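Local coordinates for protein beta-N-acetylhexosaminidase (Akkermansia muciniphila, PDB 6JEB) that hydrolyses terminal non-reducing N-acetylglucosamine and N-acetylgalactosamine residues from beta-linked N-acetylhexosaminides, including terminally unbranched N-glycans and chitobiose, as a zinc-binding glycosyl hydrolase of family 20, at residues Leu65-Asp70 with Ala442-Phe447; Met116-Phe121 with Lys450-Asp455; Asp281-Met286 with Glu309-Ile314. All coordinates share one frame; numbering follows the deposited sequence.

Contact 1: Leu65-Asp70 with Ala442-Phe447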
loop_
_atom_site.group_PDB
_atom_site.type_symbol
_atom_site.label_atom_id
_atom_site.label_comp_id
_atom_site.label_asym_id
_atom_site.label_seq_id
_atom_site.Cartn_x
_atom_site.Cartn_y
_atom_site.Cartn_z
ATOM N N LEU A 65 22.370 -7.068 -3.498
ATOM C CA LEU A 65 23.332 -7.498 -4.508
ATOM C C LEU A 65 22.945 -6.984 -5.892
ATOM O O LEU A 65 23.811 -6.590 -6.683
ATOM C CB LEU A 65 23.439 -9.023 -4.499
ATOM C CG LEU A 65 24.511 -9.675 -5.367
ATOM C CD1 LEU A 65 25.878 -9.139 -4.990
ATOM C CD2 LEU A 65 24.453 -11.195 -5.218
ATOM N N ARG A 66 21.644 -6.972 -6.193
ATOM C CA ARG A 66 21.169 -6.452 -7.470
ATOM C C ARG A 66 21.534 -4.979 -7.624
ATOM O O ARG A 66 22.001 -4.549 -8.687
ATOM C CB ARG A 66 19.653 -6.670 -7.539
ATOM C CG ARG A 66 18.961 -6.253 -8.812
ATOM C CD ARG A 66 17.542 -6.859 -8.883
ATOM N NE ARG A 66 16.756 -6.556 -7.688
ATOM C CZ ARG A 66 15.732 -7.282 -7.243
ATOM N NH1 ARG A 66 15.338 -8.379 -7.889
ATOM N NH2 ARG A 66 15.089 -6.903 -6.151
ATOM N N GLN A 67 21.320 -4.184 -6.566
ATOM C CA GLN A 67 21.665 -2.766 -6.637
ATOM C C GLN A 67 23.170 -2.575 -6.769
ATOM O O GLN A 67 23.626 -1.692 -7.508
ATOM C CB GLN A 67 21.116 -2.010 -5.426
ATOM C CG GLN A 67 19.597 -1.947 -5.412
ATOM C CD GLN A 67 19.061 -0.839 -4.524
ATOM O OE1 GLN A 67 19.823 -0.136 -3.858
ATOM N NE2 GLN A 67 17.742 -0.668 -4.519
ATOM N N LEU A 68 23.959 -3.393 -6.064
ATOM C CA LEU A 68 25.412 -3.302 -6.194
ATOM C C LEU A 68 25.863 -3.683 -7.597
ATOM O O LEU A 68 26.811 -3.091 -8.129
ATOM C CB LEU A 68 26.096 -4.182 -5.150
ATOM C CG LEU A 68 25.991 -3.692 -3.708
ATOM C CD1 LEU A 68 26.620 -4.722 -2.793
ATOM C CD2 LEU A 68 26.659 -2.330 -3.547
ATOM N N ARG A 69 25.200 -4.668 -8.212
ATOM C CA ARG A 69 25.527 -5.016 -9.592
ATOM C C ARG A 69 25.192 -3.875 -10.542
ATOM O O ARG A 69 25.946 -3.610 -11.491
ATOM C CB ARG A 69 24.821 -6.308 -9.997
ATOM C CG ARG A 69 25.416 -7.515 -9.311
ATOM C CD ARG A 69 24.666 -8.797 -9.564
ATOM N NE ARG A 69 25.456 -9.914 -9.051
ATOM C CZ ARG A 69 24.976 -11.113 -8.749
ATOM N NH1 ARG A 69 23.682 -11.377 -8.896
ATOM N NH2 ARG A 69 25.801 -12.046 -8.293
ATOM N N ASP A 70 24.068 -3.193 -10.309
ATOM C CA ASP A 70 23.743 -2.028 -11.124
ATOM C C ASP A 70 24.775 -0.922 -10.932
ATOM O O ASP A 70 25.178 -0.261 -11.898
ATOM C CB ASP A 70 22.328 -1.535 -10.812
ATOM C CG ASP A 70 21.249 -2.516 -11.268
ATOM O OD1 ASP A 70 21.545 -3.398 -12.104
ATOM O OD2 ASP A 70 20.099 -2.401 -10.792
ATOM N N ALA A 442 20.323 10.118 -6.959
ATOM C CA ALA A 442 20.896 10.565 -8.221
ATOM C C ALA A 442 21.520 9.401 -8.984
ATOM O O ALA A 442 21.337 9.279 -10.202
ATOM C CB ALA A 442 21.920 11.669 -7.962
ATOM N N ASP A 443 22.248 8.524 -8.282
ATOM C CA ASP A 443 22.805 7.341 -8.933
ATOM C C ASP A 443 21.708 6.395 -9.403
ATOM O O ASP A 443 21.868 5.715 -10.424
ATOM C CB ASP A 443 23.735 6.591 -7.977
ATOM C CG ASP A 443 24.982 7.383 -7.612
ATOM O OD1 ASP A 443 25.364 8.314 -8.366
ATOM O OD2 ASP A 443 25.591 7.061 -6.568
ATOM N N HIS A 444 20.592 6.332 -8.671
ATOM C CA HIS A 444 19.513 5.420 -9.030
ATOM C C HIS A 444 18.814 5.793 -10.331
ATOM O O HIS A 444 18.149 4.936 -10.925
ATOM C CB HIS A 444 18.520 5.303 -7.878
ATOM C CG HIS A 444 18.918 4.279 -6.869
ATOM N ND1 HIS A 444 18.129 3.194 -6.554
ATOM C CD2 HIS A 444 20.055 4.145 -6.144
ATOM C CE1 HIS A 444 18.752 2.448 -5.657
ATOM N NE2 HIS A 444 19.927 2.999 -5.397
ATOM N N ARG A 445 18.934 7.033 -10.797
ATOM C CA ARG A 445 18.349 7.342 -12.096
ATOM C C ARG A 445 18.894 6.401 -13.165
ATOM O O ARG A 445 18.128 5.812 -13.938
ATOM C CB ARG A 445 18.591 8.794 -12.488
ATOM C CG ARG A 445 17.846 9.129 -13.764
ATOM C CD ARG A 445 18.167 10.492 -14.318
ATOM N NE ARG A 445 17.467 10.696 -15.580
ATOM C CZ ARG A 445 17.911 11.479 -16.556
ATOM N NH1 ARG A 445 19.058 12.131 -16.410
ATOM N NH2 ARG A 445 17.214 11.606 -17.678
ATOM N N GLN A 446 20.219 6.220 -13.201
ATOM C CA GLN A 446 20.814 5.320 -14.185
ATOM C C GLN A 446 20.470 3.865 -13.896
ATOM O O GLN A 446 20.240 3.080 -14.826
ATOM C CB GLN A 446 22.331 5.509 -14.239
ATOM C CG GLN A 446 22.780 6.811 -14.882
ATOM C CD GLN A 446 22.189 7.025 -16.262
ATOM O OE1 GLN A 446 22.150 6.111 -17.086
ATOM N NE2 GLN A 446 21.721 8.242 -16.522
ATOM N N PHE A 447 20.437 3.477 -12.612
ATOM C CA PHE A 447 20.104 2.091 -12.281
ATOM C C PHE A 447 18.728 1.730 -12.823
ATOM O O PHE A 447 18.544 0.674 -13.445
ATOM C CB PHE A 447 20.091 1.856 -10.765
ATOM C CG PHE A 447 21.393 2.136 -10.051
ATOM C CD1 PHE A 447 22.566 2.427 -10.728
ATOM C CD2 PHE A 447 21.422 2.085 -8.665
ATOM C CE1 PHE A 447 23.739 2.686 -10.026
ATOM C CE2 PHE A 447 22.588 2.335 -7.956
ATOM C CZ PHE A 447 23.752 2.636 -8.640
#
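Gln67 and Asp70, one helical turn apart, meet His444 and Phe447, likewise three residues apart, where two helices pass almost at right angles. Helix 55-73 belongs to the alpha/beta domain that precedes the catalytic barrel in family 20 hydrolases, and helix 434-452 is the last helix of the chain. Their short segments cross at 88°, with axes 10.5 Å apart at closest approach, a spacing wide enough for side chains to fill the gap and a good illustration of how a domain junction is built from a few buried groups.

Gln67 comes first along the helix. Its CG lies anti to the carbonyl carbon and the chain then runs extended, carrying the amide to the rim of the imidazole. OE1 sits at the edge of the His444 ring, in its plane, 3.3 Å from His444 CE1, while the amide plane is turned 75° from that ring. The polar ends are satisfied largely by neighbours: Gln67 OE1 accepts from the backbone N of Ile7, His444 NE2 bonds to Ser5 O, and His444 ND1 to Tyr119 OH. The N-terminal segment around Ser5 and Ile7 is thereby tied into the junction.

One turn on, Asp70 uses its methylene rather than its carboxylate against Phe447. The carboxylate is engaged by Arg451 and Tyr118, while CB rests over the phenyl face as a CH-pi contact, 4.2 Å from the ring centroid and 25° off the normal. On the opposite face of the same ring lies the carbonyl oxygen of Asp443, so the phenyl is sandwiched between its own helix and the neighbouring one. On the Asp70 side, the carbonyl oxygen Asp70 O comes to 3.8 Å from Phe447 CE1.

Contact 2: Met116-Phe121 with Lys450-Asp455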
loop_
_atom_site.group_PDB
_atom_site.type_symbol
_atom_site.label_atom_id
_atom_site.label_comp_id
_atom_site.label_asym_id
_atom_site.label_seq_id
_atom_site.Cartn_x
_atom_site.Cartn_y
_atom_site.Cartn_z
ATOM N N MET A 116 8.904 -2.084 -6.856
ATOM C CA MET A 116 8.829 -2.005 -5.396
ATOM C C MET A 116 9.727 -3.050 -4.729
ATOM O O MET A 116 10.330 -2.781 -3.678
ATOM C CB MET A 116 7.381 -2.092 -4.901
ATOM C CG MET A 116 6.762 -3.474 -4.986
ATOM S SD MET A 116 4.969 -3.421 -4.756
ATOM C CE MET A 116 4.870 -3.145 -2.983
ATOM N N ALA A 117 9.849 -4.237 -5.329
ATOM C CA ALA A 117 10.749 -5.245 -4.778
ATOM C C ALA A 117 12.195 -4.766 -4.811
ATOM O O ALA A 117 12.986 -5.096 -3.921
ATOM C CB ALA A 117 10.616 -6.558 -5.551
ATOM N N TYR A 118 12.554 -3.981 -5.827
ATOM C CA TYR A 118 13.911 -3.456 -5.929
ATOM C C TYR A 118 14.278 -2.627 -4.707
ATOM O O TYR A 118 15.458 -2.592 -4.317
ATOM C CB TYR A 118 14.004 -2.615 -7.203
ATOM C CG TYR A 118 15.385 -2.166 -7.619
ATOM C CD1 TYR A 118 16.240 -3.025 -8.300
ATOM C CD2 TYR A 118 15.810 -0.862 -7.391
ATOM C CE1 TYR A 118 17.497 -2.608 -8.716
ATOM C CE2 TYR A 118 17.061 -0.430 -7.807
ATOM C CZ TYR A 118 17.905 -1.312 -8.457
ATOM O OH TYR A 118 19.146 -0.892 -8.877
ATOM N N TYR A 119 13.281 -1.983 -4.080
ATOM C CA TYR A 119 13.455 -1.150 -2.893
ATOM C C TYR A 119 13.025 -1.848 -1.597
ATOM O O TYR A 119 12.863 -1.182 -0.566
ATOM C CB TYR A 119 12.735 0.192 -3.087
ATOM C CG TYR A 119 13.409 0.984 -4.181
ATOM C CD1 TYR A 119 14.642 1.584 -3.952
ATOM C CD2 TYR A 119 12.846 1.095 -5.455
ATOM C CE1 TYR A 119 15.294 2.280 -4.942
ATOM C CE2 TYR A 119 13.501 1.794 -6.463
ATOM C CZ TYR A 119 14.728 2.384 -6.198
ATOM O OH TYR A 119 15.397 3.063 -7.187
ATOM N N LYS A 120 12.854 -3.173 -1.626
ATOM C CA LYS A 120 12.569 -3.991 -0.445
ATOM C C LYS A 120 11.199 -3.726 0.176
ATOM O O LYS A 120 10.994 -4.006 1.363
ATOM C CB LYS A 120 13.679 -3.927 0.618
ATOM C CG LYS A 120 15.041 -4.373 0.124
ATOM C CD LYS A 120 16.033 -4.434 1.280
ATOM C CE LYS A 120 17.429 -4.872 0.839
ATOM N NZ LYS A 120 18.174 -3.771 0.157
ATOM N N PHE A 121 10.227 -3.217 -0.586
ATOM C CA PHE A 121 8.856 -3.262 -0.096
ATOM C C PHE A 121 8.431 -4.718 0.036
ATOM O O PHE A 121 8.856 -5.575 -0.739
ATOM C CB PHE A 121 7.911 -2.549 -1.068
ATOM C CG PHE A 121 7.964 -1.047 -0.971
ATOM C CD1 PHE A 121 7.206 -0.381 -0.019
ATOM C CD2 PHE A 121 8.773 -0.304 -1.824
ATOM C CE1 PHE A 121 7.248 1.000 0.089
ATOM C CE2 PHE A 121 8.828 1.080 -1.719
ATOM C CZ PHE A 121 8.060 1.731 -0.759
ATOM N N LYS A 450 18.526 1.638 -16.647
ATOM C CA LYS A 450 19.128 0.418 -17.175
ATOM C C LYS A 450 18.223 -0.785 -16.941
ATOM O O LYS A 450 17.956 -1.565 -17.863
ATOM C CB LYS A 450 20.487 0.200 -16.506
ATOM C CG LYS A 450 21.167 -1.131 -16.827
ATOM C CD LYS A 450 22.279 -1.425 -15.822
ATOM C CE LYS A 450 23.210 -2.542 -16.282
ATOM N NZ LYS A 450 22.532 -3.866 -16.391
ATOM N N ARG A 451 17.721 -0.936 -15.715
ATOM C CA ARG A 451 17.046 -2.174 -15.350
ATOM C C ARG A 451 15.594 -2.185 -15.805
ATOM O O ARG A 451 15.076 -3.231 -16.213
ATOM C CB ARG A 451 17.132 -2.387 -13.838
ATOM C CG ARG A 451 16.367 -3.597 -13.338
ATOM C CD ARG A 451 16.737 -3.925 -11.905
ATOM N NE ARG A 451 18.143 -4.299 -11.792
ATOM C CZ ARG A 451 18.605 -5.521 -12.024
ATOM N NH1 ARG A 451 17.766 -6.494 -12.367
ATOM N NH2 ARG A 451 19.906 -5.774 -11.908
ATOM N N PHE A 452 14.921 -1.039 -15.739
ATOM C CA PHE A 452 13.490 -0.987 -15.992
ATOM C C PHE A 452 13.108 -0.128 -17.182
ATOM O O PHE A 452 11.911 0.004 -17.465
ATOM C CB PHE A 452 12.737 -0.513 -14.739
ATOM C CG PHE A 452 12.921 -1.413 -13.554
ATOM C CD1 PHE A 452 12.341 -2.671 -13.533
ATOM C CD2 PHE A 452 13.682 -1.010 -12.465
ATOM C CE1 PHE A 452 12.512 -3.508 -12.447
ATOM C CE2 PHE A 452 13.853 -1.844 -11.375
ATOM C CZ PHE A 452 13.263 -3.093 -11.365
ATOM N N ASN A 453 14.083 0.442 -17.895
ATOM C CA ASN A 453 13.810 1.342 -19.014
ATOM C C ASN A 453 12.839 2.445 -18.603
ATOM O O ASN A 453 11.969 2.865 -19.370
ATOM C CB ASN A 453 13.335 0.568 -20.243
ATOM C CG ASN A 453 14.327 -0.501 -20.660
ATOM O OD1 ASN A 453 15.520 -0.229 -20.803
ATOM N ND2 ASN A 453 13.848 -1.728 -20.823
ATOM N N TYR A 454 12.995 2.916 -17.370
ATOM C CA TYR A 454 12.100 3.897 -16.784
ATOM C C TYR A 454 12.923 5.042 -16.212
ATOM O O TYR A 454 13.943 4.814 -15.554
ATOM C CB TYR A 454 11.216 3.271 -15.679
ATOM C CG TYR A 454 10.281 4.313 -15.147
ATOM C CD1 TYR A 454 9.188 4.717 -15.895
ATOM C CD2 TYR A 454 10.533 4.956 -13.942
ATOM C CE1 TYR A 454 8.353 5.712 -15.452
ATOM C CE2 TYR A 454 9.696 5.953 -13.486
ATOM C CZ TYR A 454 8.612 6.326 -14.252
ATOM O OH TYR A 454 7.783 7.323 -13.839
ATOM N N ASP A 455 12.471 6.274 -16.450
ATOM C CA ASP A 455 13.216 7.478 -16.082
ATOM C C ASP A 455 12.564 8.127 -14.864
ATOM O O ASP A 455 11.432 8.619 -14.945
ATOM C CB ASP A 455 13.269 8.460 -17.251
ATOM C CG ASP A 455 14.326 9.541 -17.053
ATOM O OD1 ASP A 455 14.760 9.747 -15.899
ATOM O OD2 ASP A 455 14.725 10.183 -18.049
#
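Tyr118 and Arg451, whose CA atoms are 10.0 Å apart, mark the nearest backbone approach between two helix ends, so the space between 116-121 and 450-455 is spanned by large side chains. On the first side the chain leaves its helix through a Schellman motif: Lys120, with positive phi, is the C-prime residue, Phe121 N bonds to Met116 O at 3.1 Å, and Lys120 N bonds to Ala117 O.

The tyrosine ring is what both partners touch. Phe452 turns an edge to the face of Tyr118 in a T-shaped pair, the two ring planes at 87° and the centroids 5.7 Å apart, with Phe452 CE2 pointing at the CG-CD1 side of the tyrosine. As the catalytic domain of family 20 is a TIM barrel, in which helix 106-118 leads directly to barrel strand 123-127, this stack joins the C-terminal end of a barrel helix to the final helix of the chain.

Arg451 reaches the tyrosine ring with CD and NE. CG lies anti to the backbone N (chi1 176°), a bend at chi3 turns the guanidinium to 31° from the ring plane, and Arg451 CD comes to 3.5 Å from Tyr118 CE1. Arg451 CG meanwhile lies over the centre of the Phe452 ring, which is thus packed by its own neighbour in sequence. Both polar tips converge on Asp70: Tyr118 OH by a hydrogen bond, Arg451 NH2 by a salt bridge.

Contact 3: Asp281-Met286 with Glu309-Ile314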
loop_
_atom_site.group_PDB
_atom_site.type_symbol
_atom_site.label_atom_id
_atom_site.label_comp_id
_atom_site.label_asym_id
_atom_site.label_seq_id
_atom_site.Cartn_x
_atom_site.Cartn_y
_atom_site.Cartn_z
ATOM N N ASP A 281 -26.001 5.454 19.203
ATOM C CA ASP A 281 -25.635 6.265 18.052
ATOM C C ASP A 281 -25.104 5.351 16.956
ATOM O O ASP A 281 -25.037 4.128 17.107
ATOM C CB ASP A 281 -24.622 7.358 18.425
ATOM C CG ASP A 281 -23.337 6.801 19.029
ATOM O OD1 ASP A 281 -22.793 5.804 18.510
ATOM O OD2 ASP A 281 -22.842 7.385 20.016
ATOM N N GLU A 282 -24.701 5.968 15.850
ATOM C CA GLU A 282 -24.251 5.208 14.699
ATOM C C GLU A 282 -22.789 4.794 14.799
ATOM O O GLU A 282 -22.353 3.946 14.011
ATOM C CB GLU A 282 -24.524 5.986 13.408
ATOM C CG GLU A 282 -26.005 6.119 13.058
ATOM C CD GLU A 282 -26.752 7.062 13.992
ATOM O OE1 GLU A 282 -26.221 8.151 14.309
ATOM O OE2 GLU A 282 -27.862 6.703 14.433
ATOM N N GLN A 283 -22.022 5.357 15.743
ATOM C CA GLN A 283 -20.683 4.828 15.984
ATOM C C GLN A 283 -20.750 3.470 16.670
ATOM O O GLN A 283 -19.954 2.576 16.365
ATOM C CB GLN A 283 -19.832 5.820 16.782
ATOM C CG GLN A 283 -19.431 7.060 16.003
ATOM C CD GLN A 283 -18.577 6.734 14.790
ATOM O OE1 GLN A 283 -17.415 6.354 14.927
ATOM N NE2 GLN A 283 -19.151 6.871 13.595
ATOM N N GLU A 284 -21.692 3.292 17.600
ATOM C CA GLU A 284 -21.941 1.959 18.143
ATOM C C GLU A 284 -22.376 1.005 17.041
ATOM O O GLU A 284 -21.979 -0.165 17.020
ATOM C CB GLU A 284 -23.027 2.017 19.217
ATOM C CG GLU A 284 -22.547 2.366 20.603
ATOM C CD GLU A 284 -23.616 2.099 21.643
ATOM O OE1 GLU A 284 -23.817 0.919 22.007
ATOM O OE2 GLU A 284 -24.271 3.068 22.074
ATOM N N GLN A 285 -23.197 1.492 16.109
ATOM C CA GLN A 285 -23.600 0.652 14.991
ATOM C C GLN A 285 -22.399 0.286 14.125
ATOM O O GLN A 285 -22.271 -0.860 13.678
ATOM C CB GLN A 285 -24.659 1.368 14.160
ATOM C CG GLN A 285 -25.280 0.460 13.114
ATOM C CD GLN A 285 -26.363 1.136 12.302
ATOM O OE1 GLN A 285 -26.943 2.138 12.723
ATOM N NE2 GLN A 285 -26.643 0.589 11.127
ATOM N N MET A 286 -21.502 1.250 13.888
ATOM C CA MET A 286 -20.296 0.982 13.110
ATOM C C MET A 286 -19.421 -0.057 13.800
ATOM O O MET A 286 -18.892 -0.965 13.149
ATOM C CB MET A 286 -19.517 2.283 12.894
ATOM C CG MET A 286 -18.309 2.170 11.950
ATOM S SD MET A 286 -18.753 1.994 10.204
ATOM C CE MET A 286 -19.553 3.561 9.869
ATOM N N GLU A 309 -10.157 6.110 11.546
ATOM C CA GLU A 309 -11.019 7.273 11.360
ATOM C C GLU A 309 -11.142 8.139 12.612
ATOM O O GLU A 309 -12.054 8.965 12.703
ATOM C CB GLU A 309 -12.389 6.874 10.797
ATOM C CG GLU A 309 -12.326 6.477 9.319
ATOM C CD GLU A 309 -12.004 7.654 8.409
ATOM O OE1 GLU A 309 -12.938 8.266 7.862
ATOM O OE2 GLU A 309 -10.812 7.983 8.243
ATOM N N GLY A 310 -10.229 7.979 13.569
ATOM C CA GLY A 310 -10.145 8.887 14.691
ATOM C C GLY A 310 -10.976 8.523 15.902
ATOM O O GLY A 310 -10.934 9.256 16.898
ATOM N N ASN A 311 -11.730 7.429 15.858
ATOM C CA ASN A 311 -12.520 6.967 16.998
ATOM C C ASN A 311 -12.048 5.553 17.321
ATOM O O ASN A 311 -12.565 4.574 16.779
ATOM C CB ASN A 311 -14.018 6.998 16.699
ATOM C CG ASN A 311 -14.853 6.590 17.905
ATOM O OD1 ASN A 311 -14.326 6.426 19.006
ATOM N ND2 ASN A 311 -16.153 6.422 17.705
ATOM N N ALA A 312 -11.068 5.446 18.218
ATOM C CA ALA A 312 -10.495 4.140 18.513
ATOM C C ALA A 312 -11.522 3.167 19.074
ATOM O O ALA A 312 -11.303 1.953 19.014
ATOM C CB ALA A 312 -9.313 4.281 19.470
ATOM N N GLY A 313 -12.647 3.670 19.588
ATOM C CA GLY A 313 -13.632 2.805 20.215
ATOM C C GLY A 313 -14.367 1.877 19.267
ATOM O O GLY A 313 -14.995 0.920 19.730
ATOM N N ILE A 314 -14.312 2.130 17.953
ATOM C CA ILE A 314 -15.047 1.280 17.014
ATOM C C ILE A 314 -14.273 0.037 16.593
ATOM O O ILE A 314 -14.830 -0.808 15.875
ATOM C CB ILE A 314 -15.593 2.021 15.772
ATOM C CG1 ILE A 314 -14.462 2.494 14.853
ATOM C CG2 ILE A 314 -16.496 3.186 16.185
ATOM C CD1 ILE A 314 -14.968 3.024 13.508
#
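Two side-chain amides, those of Gln283 and Asn311, form the sole clear hydrogen bond between these segments, and they do so while their chains run past each other in opposite directions. Asn311 ND2 donates to Gln283 OE1 over 3.1 Å at a nearly straight 166°, reaching a lone pair of the oxygen in the carbonyl plane; the two amide planes are 31° apart. In the TIM barrel of the catalytic domain, this bond joins the first turn of helix 282-299 to the loop that follows strand 303-307, the strand to which that helix leads.

Both segments have local bonds of their own. The helix start is capped by Asp281, the N-cap residue, whose OD1 accepts from Glu284 N. In the loop, the other end of the asparagine amide serves an Asx turn: Asn311 OD1 accepts from Gly313 N at 3.3 Å, with the donor well above the carbonyl plane. One amide therefore shapes its own turn and reaches the helix, which should restrict its rotation.

Next to the amide bond, Ile314 supplies the apolar part of the contact. It splits its branches: CG2 lies against Gln283, 3.5 Å from both Gln283 O and Gln283 OE1. With CG1 set between the backbone N and the carbonyl carbon (chi1 68°) and an extended chi2, the longer arm reaches Met286; the Ile314 side chain also touches Phe290 further along the helix. The methionine bends away from the loop, its side chain also packs on Trp264, and it lies about 10 Å from the side chain of the active-site residue Glu258. The touch itself is Ile314 CD1 against Met286 CG, at 3.8 Å.

Contacts 1 and 2 form one neighbourhood, their centres 9 Å apart and both built on helix 434-452; two side-chain hydrogen bonds run directly between them. Contact 1 is wholly buried and contact 2 partly so, and together they join the preceding domain and a barrel helix to the last helix, with aromatic faces and a shared buried carboxylate. Contact 3 lies on the opposite side of the chain's centre, over 40 Å from either by centres. It is partly buried, stays within the barrel, joins elements close in sequence, and relies on an amide-amide hydrogen bond beside aliphatic packing instead of contacts to aromatic faces.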